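Local atomic coordinates of F5/8 type C domain protein (Clostridium perfringens, PDB entry 7JRM), a protein that forms part of ZmpB, probably an O-glycopeptidase that recognises and hydrolyses mucins, and includes a module that probably binds carbohydrate. Residues 228-234 and 271-276; 339-343 and 363-367; 167-171 and 194-200. Residues are numbered along the deposited sequence.

Interaction 1. Residues 228-234 and 271-276; sequences EYDASEL and KDKETI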
ATOM      1  N   GLU A 228       0.013 -15.720  12.024  1.00 22.13           N
ATOM      2  CA  GLU A 228       1.319 -16.315  11.776  1.00 22.24           C
ATOM      3  C   GLU A 228       2.321 -15.303  11.238  1.00 23.83           C
ATOM      4  O   GLU A 228       3.391 -15.697  10.761  1.00 27.13           O
ATOM      5  CB  GLU A 228       1.187 -17.490  10.805  1.00 23.95           C
ATOM      6  CG  GLU A 228       0.611 -18.747  11.437  1.00 23.56           C
ATOM      7  CD  GLU A 228       0.507 -19.900  10.460  1.00 37.77           C
ATOM      8  OE1 GLU A 228      -0.195 -19.755   9.437  1.00 39.17           O
ATOM      9  OE2 GLU A 228       1.130 -20.952  10.717  1.00 33.28           O
ATOM     10  N   TYR A 229       1.997 -14.014  11.304  1.00 23.58           N
ATOM     11  CA  TYR A 229       2.874 -12.949  10.848  1.00 23.91           C
ATOM     12  C   TYR A 229       2.815 -11.807  11.851  1.00 23.28           C
ATOM     13  O   TYR A 229       1.929 -11.747  12.709  1.00 24.57           O
ATOM     14  CB  TYR A 229       2.478 -12.454   9.451  1.00 19.79           C
ATOM     15  CG  TYR A 229       1.155 -11.719   9.428  1.00 24.10           C
ATOM     16  CD1 TYR A 229      -0.045 -12.414   9.375  1.00 23.17           C
ATOM     17  CD2 TYR A 229       1.106 -10.331   9.471  1.00 19.72           C
ATOM     18  CE1 TYR A 229      -1.257 -11.750   9.361  1.00 21.72           C
ATOM     19  CE2 TYR A 229      -0.099  -9.659   9.458  1.00 24.73           C
ATOM     20  CZ  TYR A 229      -1.277 -10.373   9.403  1.00 20.46           C
ATOM     21  OH  TYR A 229      -2.481  -9.708   9.388  1.00 23.42           O
ATOM     22  N   ASP A 230       3.771 -10.888  11.735  1.00 25.49           N
ATOM     23  CA  ASP A 230       3.783  -9.671  12.539  1.00 23.71           C
ATOM     24  C   ASP A 230       4.260  -8.528  11.661  1.00 23.05           C
ATOM     25  O   ASP A 230       5.358  -8.593  11.098  1.00 16.21           O
ATOM     26  CB  ASP A 230       4.679  -9.817  13.772  1.00 27.31           C
ATOM     27  CG  ASP A 230       4.294  -8.860  14.886  1.00 30.09           C
ATOM     28  OD1 ASP A 230       3.736  -7.786  14.583  1.00 28.64           O
ATOM     29  OD2 ASP A 230       4.550  -9.182  16.065  1.00 33.76           O
ATOM     30  N   ALA A 231       3.437  -7.488  11.543  1.00 16.27           N
ATOM     31  CA  ALA A 231       3.739  -6.337  10.706  1.00 20.07           C
ATOM     32  C   ALA A 231       4.227  -5.138  11.508  1.00 22.41           C
ATOM     33  O   ALA A 231       4.383  -4.052  10.942  1.00 19.20           O
ATOM     34  CB  ALA A 231       2.509  -5.949   9.883  1.00 17.68           C
ATOM     35  N   SER A 232       4.481  -5.312  12.808  1.00 20.57           N
ATOM     36  CA  SER A 232       4.862  -4.180  13.647  1.00 21.92           C
ATOM     37  C   SER A 232       6.232  -3.634  13.262  1.00 17.84           C
ATOM     38  O   SER A 232       6.426  -2.413  13.212  1.00 16.83           O
ATOM     39  CB  SER A 232       4.842  -4.589  15.120  1.00 24.43           C
ATOM     40  OG  SER A 232       3.567  -5.080  15.495  1.00 26.77           O
ATOM     41  N   GLU A 233       7.193  -4.519  12.986  1.00 19.98           N
ATOM     42  CA  GLU A 233       8.531  -4.059  12.627  1.00 20.01           C
ATOM     43  C   GLU A 233       8.540  -3.395  11.256  1.00 19.03           C
ATOM     44  O   GLU A 233       9.203  -2.368  11.064  1.00 16.09           O
ATOM     45  CB  GLU A 233       9.518  -5.227  12.666  1.00 20.80           C
ATOM     46  CG  GLU A 233       9.865  -5.694  14.069  1.00 22.65           C
ATOM     47  CD  GLU A 233      10.606  -4.639  14.868  1.00 28.29           C
ATOM     48  OE1 GLU A 233      11.765  -4.329  14.516  1.00 29.86           O
ATOM     49  OE2 GLU A 233      10.030  -4.119  15.846  1.00 24.36           O
ATOM     50  N   LEU A 234       7.816  -3.965  10.290  1.00 20.39           N
ATOM     51  CA  LEU A 234       7.741  -3.349   8.969  1.00 16.60           C
ATOM     52  C   LEU A 234       6.996  -2.022   9.024  1.00 21.69           C
ATOM     53  O   LEU A 234       7.383  -1.058   8.354  1.00 19.87           O
ATOM     54  CB  LEU A 234       7.073  -4.302   7.978  1.00 15.16           C
ATOM     55  CG  LEU A 234       6.951  -3.769   6.549  1.00 15.42           C
ATOM     56  CD1 LEU A 234       8.325  -3.417   5.999  1.00 13.35           C
ATOM     57  CD2 LEU A 234       6.249  -4.770   5.647  1.00 15.77           C
ATOM     58  N   LYS A 271      -0.365  -9.675   4.248  1.00 15.12           N
ATOM     59  CA  LYS A 271      -0.508 -10.413   5.506  1.00 18.90           C
ATOM     60  C   LYS A 271       0.271 -11.725   5.469  1.00 21.97           C
ATOM     61  O   LYS A 271      -0.114 -12.715   6.094  1.00 22.95           O
ATOM     62  CB  LYS A 271      -1.983 -10.661   5.839  1.00 21.16           C
ATOM     63  CG  LYS A 271      -2.783  -9.388   6.070  1.00 24.10           C
ATOM     64  CD  LYS A 271      -4.281  -9.652   6.036  1.00 20.74           C
ATOM     65  CE  LYS A 271      -4.712 -10.562   7.175  1.00 24.64           C
ATOM     66  NZ  LYS A 271      -6.184 -10.513   7.394  1.00 32.02           N
ATOM     67  N   ASP A 272       1.374 -11.734   4.726  1.00 19.04           N
ATOM     68  CA  ASP A 272       2.222 -12.906   4.565  1.00 19.16           C
ATOM     69  C   ASP A 272       3.534 -12.669   5.297  1.00 22.28           C
ATOM     70  O   ASP A 272       4.158 -11.616   5.134  1.00 20.48           O
ATOM     71  CB  ASP A 272       2.477 -13.195   3.084  1.00 17.55           C
ATOM     72  CG  ASP A 272       3.396 -14.379   2.871  1.00 23.20           C
ATOM     73  OD1 ASP A 272       3.004 -15.511   3.227  1.00 16.50           O
ATOM     74  OD2 ASP A 272       4.510 -14.181   2.343  1.00 24.94           O
ATOM     75  N   LYS A 273       3.952 -13.655   6.095  1.00 17.83           N
ATOM     76  CA  LYS A 273       5.108 -13.474   6.966  1.00 19.28           C
ATOM     77  C   LYS A 273       6.380 -13.219   6.165  1.00 19.59           C
ATOM     78  O   LYS A 273       7.116 -12.263   6.437  1.00 21.89           O
ATOM     79  CB  LYS A 273       5.277 -14.697   7.867  1.00 19.10           C
ATOM     80  CG  LYS A 273       6.521 -14.656   8.736  1.00 27.44           C
ATOM     81  CD  LYS A 273       7.129 -16.040   8.886  1.00 28.62           C
ATOM     82  CE  LYS A 273       7.624 -16.271  10.303  1.00 35.70           C
ATOM     83  NZ  LYS A 273       8.239 -17.619  10.466  1.00 35.10           N
ATOM     84  N   GLU A 274       6.658 -14.065   5.171  1.00 20.35           N
ATOM     85  CA  GLU A 274       7.914 -13.937   4.439  1.00 23.17           C
ATOM     86  C   GLU A 274       7.907 -12.733   3.505  1.00 21.62           C
ATOM     87  O   GLU A 274       8.959 -12.124   3.278  1.00 20.14           O
ATOM     88  CB  GLU A 274       8.204 -15.219   3.658  1.00 24.74           C
ATOM     89  CG  GLU A 274       8.398 -16.459   4.529  1.00 24.73           C
ATOM     90  CD  GLU A 274       9.527 -16.326   5.543  1.00 36.32           C
ATOM     91  OE1 GLU A 274      10.405 -15.453   5.375  1.00 41.07           O
ATOM     92  OE2 GLU A 274       9.531 -17.106   6.519  1.00 36.09           O
ATOM     93  N   THR A 275       6.744 -12.377   2.954  1.00 19.66           N
ATOM     94  CA  THR A 275       6.656 -11.164   2.148  1.00 18.67           C
ATOM     95  C   THR A 275       6.967  -9.931   2.988  1.00 20.03           C
ATOM     96  O   THR A 275       7.650  -9.009   2.525  1.00 19.57           O
ATOM     97  CB  THR A 275       5.267 -11.045   1.519  1.00 16.64           C
ATOM     98  OG1 THR A 275       4.913 -12.285   0.893  1.00 16.21           O
ATOM     99  CG2 THR A 275       5.242  -9.935   0.481  1.00 13.90           C
ATOM    100  N   ILE A 276       6.482  -9.904   4.231  1.00 20.53           N
ATOM    101  CA  ILE A 276       6.741  -8.772   5.113  1.00 17.79           C
ATOM    102  C   ILE A 276       8.212  -8.730   5.508  1.00 19.27           C
ATOM    103  O   ILE A 276       8.849  -7.671   5.484  1.00 18.31           O
ATOM    104  CB  ILE A 276       5.824  -8.840   6.347  1.00 18.06           C
ATOM    105  CG1 ILE A 276       4.393  -8.449   5.971  1.00 14.32           C
ATOM    106  CG2 ILE A 276       6.357  -7.955   7.468  1.00 17.03           C
ATOM    107  CD1 ILE A 276       3.346  -8.965   6.934  1.00 19.26           C
TER
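This is an apolar packing contact, with no hydrogen bond across it, at the end of a helical region where helix 232-242 and helix 273-288 both begin. The chain enters through residues 228-231 and lies against the turn that leads from helix 251-270 into helix 273-288. Tyr229 fills the space over that turn: an aromatic ring is broad enough to meet several parts of it at once. Tyr229 CB rests 3.8 Å from Lys273 CA, while the ring carbon CD2 of Tyr229 is 3.6 Å from Ile276 CD1. Lys271 CB makes an off-centre CH-pi contact, 4.1 Å from the centroid of the Tyr229 ring, while Lys271 O lies over one ring face. The long aliphatic part of Lys271 suits this place because it can pass the tyrosine, with CE 3.3 Å from Tyr229 OH, before its amine forms a salt bridge with Asp19. The three helices form a small up-down bundle, and the starts of the first and third, which meet here, each have their own polar fastening. Asp230 OD1 accepts from Ser232 N (3.1 Å) in an Asx turn and also from Ser232 OG (2.9 Å). Asp272 is a true N-cap: its OD2 accepts from Thr275 N at 2.9 Å and from Thr275 OG1 at a very short 2.4 Å. Positive phi at Lys271 lets the chain leave helix 251-270 and turn at once into this cap. Further into the bundle, branched aliphatic side chains take over, Leu234 CD2 lying 3.7 Å from Ile276 CG2, and Leu234 also packs on Ala267 and Leu268.

Interaction 2. Residues 339-343 and 363-367; sequences LTGLE and PLSKL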
ATOM      1  N   LEU A 339      24.186  21.231 -24.407  1.00 20.13           N
ATOM      2  CA  LEU A 339      23.307  21.296 -23.248  1.00 19.72           C
ATOM      3  C   LEU A 339      23.851  20.534 -22.048  1.00 20.86           C
ATOM      4  O   LEU A 339      23.133  20.381 -21.053  1.00 22.20           O
ATOM      5  CB  LEU A 339      21.918  20.760 -23.609  1.00 21.10           C
ATOM      6  CG  LEU A 339      21.095  21.589 -24.594  1.00 22.52           C
ATOM      7  CD1 LEU A 339      19.768  20.906 -24.882  1.00 19.10           C
ATOM      8  CD2 LEU A 339      20.873  22.990 -24.056  1.00 23.55           C
ATOM      9  N   THR A 340      25.093  20.056 -22.117  1.00 17.51           N
ATOM     10  CA  THR A 340      25.666  19.271 -21.031  1.00 22.72           C
ATOM     11  C   THR A 340      25.676  20.073 -19.736  1.00 19.18           C
ATOM     12  O   THR A 340      26.135  21.220 -19.702  1.00 22.13           O
ATOM     13  CB  THR A 340      27.084  18.826 -21.389  1.00 22.51           C
ATOM     14  OG1 THR A 340      27.046  18.015 -22.570  1.00 22.18           O
ATOM     15  CG2 THR A 340      27.697  18.022 -20.252  1.00 25.31           C
ATOM     16  N   GLY A 341      25.159  19.463 -18.667  1.00 18.13           N
ATOM     17  CA  GLY A 341      25.001  20.102 -17.380  1.00 23.68           C
ATOM     18  C   GLY A 341      23.555  20.369 -17.013  1.00 18.21           C
ATOM     19  O   GLY A 341      23.214  20.362 -15.824  1.00 19.73           O
ATOM     20  N   LEU A 342      22.697  20.591 -18.012  1.00 19.33           N
ATOM     21  CA  LEU A 342      21.286  20.862 -17.763  1.00 20.88           C
ATOM     22  C   LEU A 342      20.528  19.646 -17.250  1.00 20.44           C
ATOM     23  O   LEU A 342      19.367  19.786 -16.850  1.00 17.92           O
ATOM     24  CB  LEU A 342      20.621  21.385 -19.037  1.00 16.79           C
ATOM     25  CG  LEU A 342      20.589  22.906 -19.190  1.00 21.10           C
ATOM     26  CD1 LEU A 342      19.779  23.310 -20.412  1.00 22.08           C
ATOM     27  CD2 LEU A 342      20.034  23.553 -17.931  1.00 17.95           C
ATOM     28  N   GLU A 343      21.147  18.463 -17.252  1.00 18.77           N
ATOM     29  CA  GLU A 343      20.516  17.284 -16.674  1.00 20.59           C
ATOM     30  C   GLU A 343      20.417  17.357 -15.156  1.00 22.27           C
ATOM     31  O   GLU A 343      19.793  16.478 -14.552  1.00 19.16           O
ATOM     32  CB  GLU A 343      21.279  16.023 -17.084  1.00 23.16           C
ATOM     33  CG  GLU A 343      22.684  15.919 -16.506  1.00 25.21           C
ATOM     34  CD  GLU A 343      23.706  16.714 -17.297  1.00 25.14           C
ATOM     35  OE1 GLU A 343      23.363  17.201 -18.395  1.00 22.11           O
ATOM     36  OE2 GLU A 343      24.854  16.847 -16.825  1.00 34.31           O
ATOM     37  N   PRO A 363      20.448  15.581 -23.168  1.00 20.51           N
ATOM     38  CA  PRO A 363      20.644  15.984 -21.764  1.00 18.42           C
ATOM     39  C   PRO A 363      19.362  16.361 -21.040  1.00 21.51           C
ATOM     40  O   PRO A 363      19.348  16.360 -19.803  1.00 19.31           O
ATOM     41  CB  PRO A 363      21.596  17.181 -21.875  1.00 21.37           C
ATOM     42  CG  PRO A 363      22.389  16.891 -23.090  1.00 24.17           C
ATOM     43  CD  PRO A 363      21.424  16.249 -24.052  1.00 26.51           C
ATOM     44  N   LEU A 364      18.287  16.684 -21.760  1.00 18.03           N
ATOM     45  CA  LEU A 364      17.007  17.021 -21.150  1.00 22.20           C
ATOM     46  C   LEU A 364      16.056  15.832 -21.086  1.00 23.88           C
ATOM     47  O   LEU A 364      14.871  16.017 -20.791  1.00 23.29           O
ATOM     48  CB  LEU A 364      16.342  18.169 -21.913  1.00 19.26           C
ATOM     49  CG  LEU A 364      17.239  19.272 -22.474  1.00 16.74           C
ATOM     50  CD1 LEU A 364      16.466  20.120 -23.475  1.00 17.08           C
ATOM     51  CD2 LEU A 364      17.797  20.135 -21.355  1.00 21.04           C
ATOM     52  N   SER A 365      16.550  14.618 -21.342  1.00 22.22           N
ATOM     53  CA  SER A 365      15.662  13.465 -21.469  1.00 23.34           C
ATOM     54  C   SER A 365      14.985  13.123 -20.147  1.00 24.10           C
ATOM     55  O   SER A 365      13.807  12.750 -20.127  1.00 25.10           O
ATOM     56  CB  SER A 365      16.442  12.261 -21.996  1.00 24.16           C
ATOM     57  OG  SER A 365      17.403  11.824 -21.053  1.00 33.14           O
ATOM     58  N   LYS A 366      15.708  13.240 -19.035  1.00 22.92           N
ATOM     59  CA  LYS A 366      15.196  12.835 -17.732  1.00 25.21           C
ATOM     60  C   LYS A 366      14.593  13.991 -16.942  1.00 21.99           C
ATOM     61  O   LYS A 366      14.337  13.838 -15.744  1.00 22.67           O
ATOM     62  CB  LYS A 366      16.303  12.166 -16.916  1.00 25.45           C
ATOM     63  CG  LYS A 366      16.834  10.879 -17.528  1.00 30.06           C
ATOM     64  CD  LYS A 366      18.159  10.477 -16.900  1.00 17.57           C
ATOM     65  N   LEU A 367      14.362  15.137 -17.578  1.00 20.69           N
ATOM     66  CA  LEU A 367      13.703  16.260 -16.916  1.00 23.99           C
ATOM     67  C   LEU A 367      12.200  16.009 -16.916  1.00 22.66           C
ATOM     68  O   LEU A 367      11.546  16.110 -17.959  1.00 29.68           O
ATOM     69  CB  LEU A 367      14.049  17.573 -17.611  1.00 21.82           C
ATOM     70  CG  LEU A 367      15.539  17.878 -17.786  1.00 22.09           C
ATOM     71  CD1 LEU A 367      15.738  19.252 -18.408  1.00 27.35           C
ATOM     72  CD2 LEU A 367      16.274  17.775 -16.459  1.00 20.07           C
TER
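Each segment is built round a beta turn, and no hydrogen bond joins them; the closest CA atoms are those of Glu343 and Pro363, 5.3 Å apart. Residues 339-342 form a type II turn, closed by Leu342 N to Leu339 O at 3.1 Å. Gly341 takes its positive-phi corner, where a CB would jam against the carbonyl oxygen of Thr340. A type I turn spans Leu364 to Leu367. Glu343 OE1 accepts from Gly341 N (2.9 Å), bracing the first turn. Pro363, compact and rigid, wedges against it, its CB 3.6 Å from Leu339 O and its O 3.4 Å from Glu343 CB. The leucines meet inside: Leu339 CD1 is 3.7 Å from Leu364 CD1, and Leu342 CD1 is 3.9 Å from Leu364 CD2. Leu342 and Leu364 both pack on Leu351 of strand 350-352. Leucines recurring at a 22-residue spacing (339 and 361, 342 and 364), in loops that follow successive parallel strands, are characteristic of stacked leucine-rich repeats.

Interaction 3. Residues 167-171 and 194-200; sequences KVYVD and VRNSKEI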
ATOM      1  N   LYS A 167     -22.800 -24.086  28.022  1.00 13.21           N
ATOM      2  CA  LYS A 167     -21.567 -24.245  28.776  1.00 15.03           C
ATOM      3  C   LYS A 167     -20.471 -24.730  27.842  1.00 18.31           C
ATOM      4  O   LYS A 167     -20.722 -25.501  26.913  1.00 14.48           O
ATOM      5  CB  LYS A 167     -21.738 -25.233  29.940  1.00 14.28           C
ATOM      6  CG  LYS A 167     -22.865 -24.879  30.897  1.00 17.26           C
ATOM      7  CD  LYS A 167     -22.994 -25.905  32.008  1.00 23.74           C
ATOM      8  CE  LYS A 167     -24.408 -25.937  32.566  1.00 23.74           C
ATOM      9  NZ  LYS A 167     -24.596 -27.041  33.546  1.00 28.23           N
ATOM     10  N   VAL A 168     -19.249 -24.268  28.095  1.00 15.27           N
ATOM     11  CA  VAL A 168     -18.086 -24.622  27.288  1.00 13.33           C
ATOM     12  C   VAL A 168     -17.026 -25.200  28.214  1.00 14.92           C
ATOM     13  O   VAL A 168     -16.565 -24.523  29.141  1.00 13.61           O
ATOM     14  CB  VAL A 168     -17.536 -23.416  26.511  1.00 11.59           C
ATOM     15  CG1 VAL A 168     -16.199 -23.764  25.874  1.00 16.06           C
ATOM     16  CG2 VAL A 168     -18.533 -22.968  25.454  1.00 12.79           C
ATOM     17  N   TYR A 169     -16.646 -26.450  27.964  1.00 15.81           N
ATOM     18  CA  TYR A 169     -15.614 -27.132  28.729  1.00 15.81           C
ATOM     19  C   TYR A 169     -14.358 -27.264  27.881  1.00 18.46           C
ATOM     20  O   TYR A 169     -14.432 -27.590  26.692  1.00 14.61           O
ATOM     21  CB  TYR A 169     -16.089 -28.515  29.183  1.00 14.55           C
ATOM     22  CG  TYR A 169     -17.220 -28.478  30.187  1.00 17.06           C
ATOM     23  CD1 TYR A 169     -16.973 -28.625  31.545  1.00 20.91           C
ATOM     24  CD2 TYR A 169     -18.535 -28.295  29.777  1.00 15.96           C
ATOM     25  CE1 TYR A 169     -18.002 -28.592  32.467  1.00 25.15           C
ATOM     26  CE2 TYR A 169     -19.571 -28.259  30.692  1.00 18.47           C
ATOM     27  CZ  TYR A 169     -19.300 -28.409  32.035  1.00 23.30           C
ATOM     28  OH  TYR A 169     -20.328 -28.375  32.949  1.00 22.33           O
ATOM     29  N   VAL A 170     -13.209 -26.998  28.492  1.00 17.08           N
ATOM     30  CA  VAL A 170     -11.912 -27.110  27.832  1.00 17.59           C
ATOM     31  C   VAL A 170     -11.115 -28.166  28.582  1.00 17.40           C
ATOM     32  O   VAL A 170     -10.718 -27.948  29.735  1.00 21.27           O
ATOM     33  CB  VAL A 170     -11.163 -25.771  27.795  1.00 18.56           C
ATOM     34  CG1 VAL A 170      -9.774 -25.959  27.209  1.00 16.54           C
ATOM     35  CG2 VAL A 170     -11.948 -24.749  26.988  1.00 16.14           C
ATOM     36  N   ASP A 171     -10.884 -29.308  27.932  1.00 18.09           N
ATOM     37  CA  ASP A 171     -10.212 -30.450  28.553  1.00 21.59           C
ATOM     38  C   ASP A 171     -10.920 -30.867  29.841  1.00 24.74           C
ATOM     39  O   ASP A 171     -10.289 -31.179  30.853  1.00 23.34           O
ATOM     40  CB  ASP A 171      -8.733 -30.153  28.809  1.00 19.77           C
ATOM     41  CG  ASP A 171      -7.917 -30.117  27.531  1.00 21.92           C
ATOM     42  OD1 ASP A 171      -8.286 -30.822  26.570  1.00 20.48           O
ATOM     43  OD2 ASP A 171      -6.902 -29.390  27.489  1.00 20.93           O
ATOM     44  N   VAL A 194      -8.684 -21.419  24.357  1.00 14.21           N
ATOM     45  CA  VAL A 194      -8.518 -22.863  24.227  1.00 17.67           C
ATOM     46  C   VAL A 194      -7.068 -23.181  23.882  1.00 18.36           C
ATOM     47  O   VAL A 194      -6.776 -24.206  23.256  1.00 19.15           O
ATOM     48  CB  VAL A 194      -9.479 -23.445  23.172  1.00 16.89           C
ATOM     49  CG1 VAL A 194     -10.926 -23.246  23.601  1.00 14.12           C
ATOM     50  CG2 VAL A 194      -9.232 -22.811  21.811  1.00 15.79           C
ATOM     51  N   ARG A 195      -6.152 -22.310  24.302  1.00 19.13           N
ATOM     52  CA  ARG A 195      -4.744 -22.480  23.973  1.00 17.92           C
ATOM     53  C   ARG A 195      -4.176 -23.734  24.625  1.00 21.72           C
ATOM     54  O   ARG A 195      -4.416 -24.004  25.805  1.00 16.40           O
ATOM     55  CB  ARG A 195      -3.944 -21.256  24.417  1.00 17.27           C
ATOM     56  CG  ARG A 195      -3.842 -20.163  23.370  1.00 19.34           C
ATOM     57  CD  ARG A 195      -3.010 -18.997  23.878  1.00 24.18           C
ATOM     58  NE  ARG A 195      -3.576 -18.411  25.090  1.00 20.08           N
ATOM     59  CZ  ARG A 195      -3.052 -17.371  25.731  1.00 27.40           C
ATOM     60  NH1 ARG A 195      -1.947 -16.797  25.278  1.00 21.36           N
ATOM     61  NH2 ARG A 195      -3.636 -16.902  26.826  1.00 33.57           N
ATOM     62  N   ASN A 196      -3.414 -24.499  23.840  1.00 19.81           N
ATOM     63  CA  ASN A 196      -2.724 -25.699  24.317  1.00 23.35           C
ATOM     64  C   ASN A 196      -3.699 -26.705  24.923  1.00 19.05           C
ATOM     65  O   ASN A 196      -3.416 -27.335  25.944  1.00 19.21           O
ATOM     66  CB  ASN A 196      -1.620 -25.341  25.315  1.00 22.63           C
ATOM     67  CG  ASN A 196      -0.496 -24.549  24.678  1.00 23.03           C
ATOM     68  OD1 ASN A 196       0.083 -24.967  23.674  1.00 30.80           O
ATOM     69  ND2 ASN A 196      -0.182 -23.397  25.257  1.00 27.74           N
ATOM     70  N   SER A 197      -4.855 -26.857  24.289  1.00 20.35           N
ATOM     71  CA  SER A 197      -5.860 -27.820  24.705  1.00 21.32           C
ATOM     72  C   SER A 197      -5.976 -28.927  23.666  1.00 22.62           C
ATOM     73  O   SER A 197      -5.459 -28.828  22.551  1.00 22.38           O
ATOM     74  CB  SER A 197      -7.217 -27.139  24.915  1.00 21.37           C
ATOM     75  OG  SER A 197      -7.824 -26.816  23.675  1.00 18.14           O
ATOM     76  N   LYS A 198      -6.665 -29.997  24.050  1.00 22.66           N
ATOM     77  CA  LYS A 198      -6.906 -31.122  23.158  1.00 23.03           C
ATOM     78  C   LYS A 198      -8.374 -31.342  22.836  1.00 18.28           C
ATOM     79  O   LYS A 198      -8.680 -31.860  21.760  1.00 22.26           O
ATOM     80  CB  LYS A 198      -6.326 -32.414  23.756  1.00 27.41           C
ATOM     81  CG  LYS A 198      -4.810 -32.498  23.674  1.00 30.35           C
ATOM     82  CD  LYS A 198      -4.263 -33.604  24.561  1.00 34.69           C
ATOM     83  CE  LYS A 198      -3.533 -34.657  23.743  1.00 37.89           C
ATOM     84  NZ  LYS A 198      -3.641 -36.010  24.353  1.00 40.62           N
ATOM     85  N   GLU A 199      -9.285 -30.960  23.726  1.00 19.82           N
ATOM     86  CA  GLU A 199     -10.710 -31.156  23.508  1.00 18.19           C
ATOM     87  C   GLU A 199     -11.483 -29.947  24.009  1.00 18.34           C
ATOM     88  O   GLU A 199     -11.123 -29.343  25.023  1.00 17.43           O
ATOM     89  CB  GLU A 199     -11.221 -32.415  24.217  1.00 20.99           C
ATOM     90  CG  GLU A 199     -10.839 -33.719  23.542  1.00 19.32           C
ATOM     91  CD  GLU A 199     -11.630 -34.895  24.076  1.00 21.46           C
ATOM     92  OE1 GLU A 199     -12.163 -34.793  25.202  1.00 20.58           O
ATOM     93  OE2 GLU A 199     -11.720 -35.921  23.370  1.00 28.59           O
ATOM     94  N   ILE A 200     -12.545 -29.601  23.289  1.00 17.67           N
ATOM     95  CA  ILE A 200     -13.531 -28.631  23.743  1.00 20.57           C
ATOM     96  C   ILE A 200     -14.898 -29.300  23.693  1.00 18.02           C
ATOM     97  O   ILE A 200     -15.222 -30.002  22.729  1.00 18.36           O
ATOM     98  CB  ILE A 200     -13.505 -27.334  22.904  1.00 17.61           C
ATOM     99  CG1 ILE A 200     -14.467 -26.297  23.492  1.00 23.92           C
ATOM    100  CG2 ILE A 200     -13.818 -27.611  21.436  1.00 21.84           C
ATOM    101  CD1 ILE A 200     -14.544 -25.013  22.698  1.00 21.33           C
TER
HETATM  102  O   HOH W   1      -4.197 -30.168  27.299  1.00 20.57           O
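Lys167 opens the segment beyond the reach of residues 194-200; its backbone pairs with Val203 further along strand 199-205, and its amine forms a salt bridge with Asp205. Val168 turns a buried, branched side chain inward, where its CG1 lies 3.8 Å from Ile200 CD1. Tyr169 belongs to the other face of the sheet, its ring making a cation-pi contact with Lys201, while its carbonyl oxygen receives a CA-H...O contact from Ile200 CA at 3.3 Å. Val170 is the antiparallel, non-hydrogen-bonded partner of Ile200, with CA atoms 4.7 Å apart. Beta-branched residues suit this extended backbone, and Val170 also reaches the turn before the strand: its CG2 is 3.8 Å from Val194 CG1, and its CG1 is 3.6 Å from Ser197 CB. At Asp171 the strand ends with positive phi. Its backbone N donates to Glu199 O (2.9 Å), and its carboxylate returns the bond, OD1 accepting from Glu199 N at 3.0 Å and from Lys198 N at 3.1 Å. An acidic residue is apt here, since it can take two adjacent amides that have just left the type II turn 194-197. One water donates to both Asp171 OD2 (2.8 Å) and Asn196 O (3.2 Å), tying the carboxylate to that turn as well. Strand 163-170 lies between strands 199-205 and 173-182 in a five-stranded antiparallel sheet, and Val168, Val194 and Ile200 pack on Phe146 of strand 145-152, which belongs to the facing sheet of the beta sandwich.

The three contacts follow one another along an elongated chain and none touches another. Interaction 3 lies in the NPCBM/NEW2 beta sandwich, at the end of the strand pair away from the calcium: Ser163, at the start of strand 163-170, and Val206, just past strand 199-205, are calcium ligands with Asp208, Gly210 and Asp214. Interaction 1 comes next, its nearest atoms about 13 Å from interaction 3, where the chain passes from the sandwich into the helices. Interaction 2, in the leucine-rich repeats, has its centre about 42 Å from that of interaction 1 and about 70 Å from that of interaction 3, on the opposite side of the chain's centre.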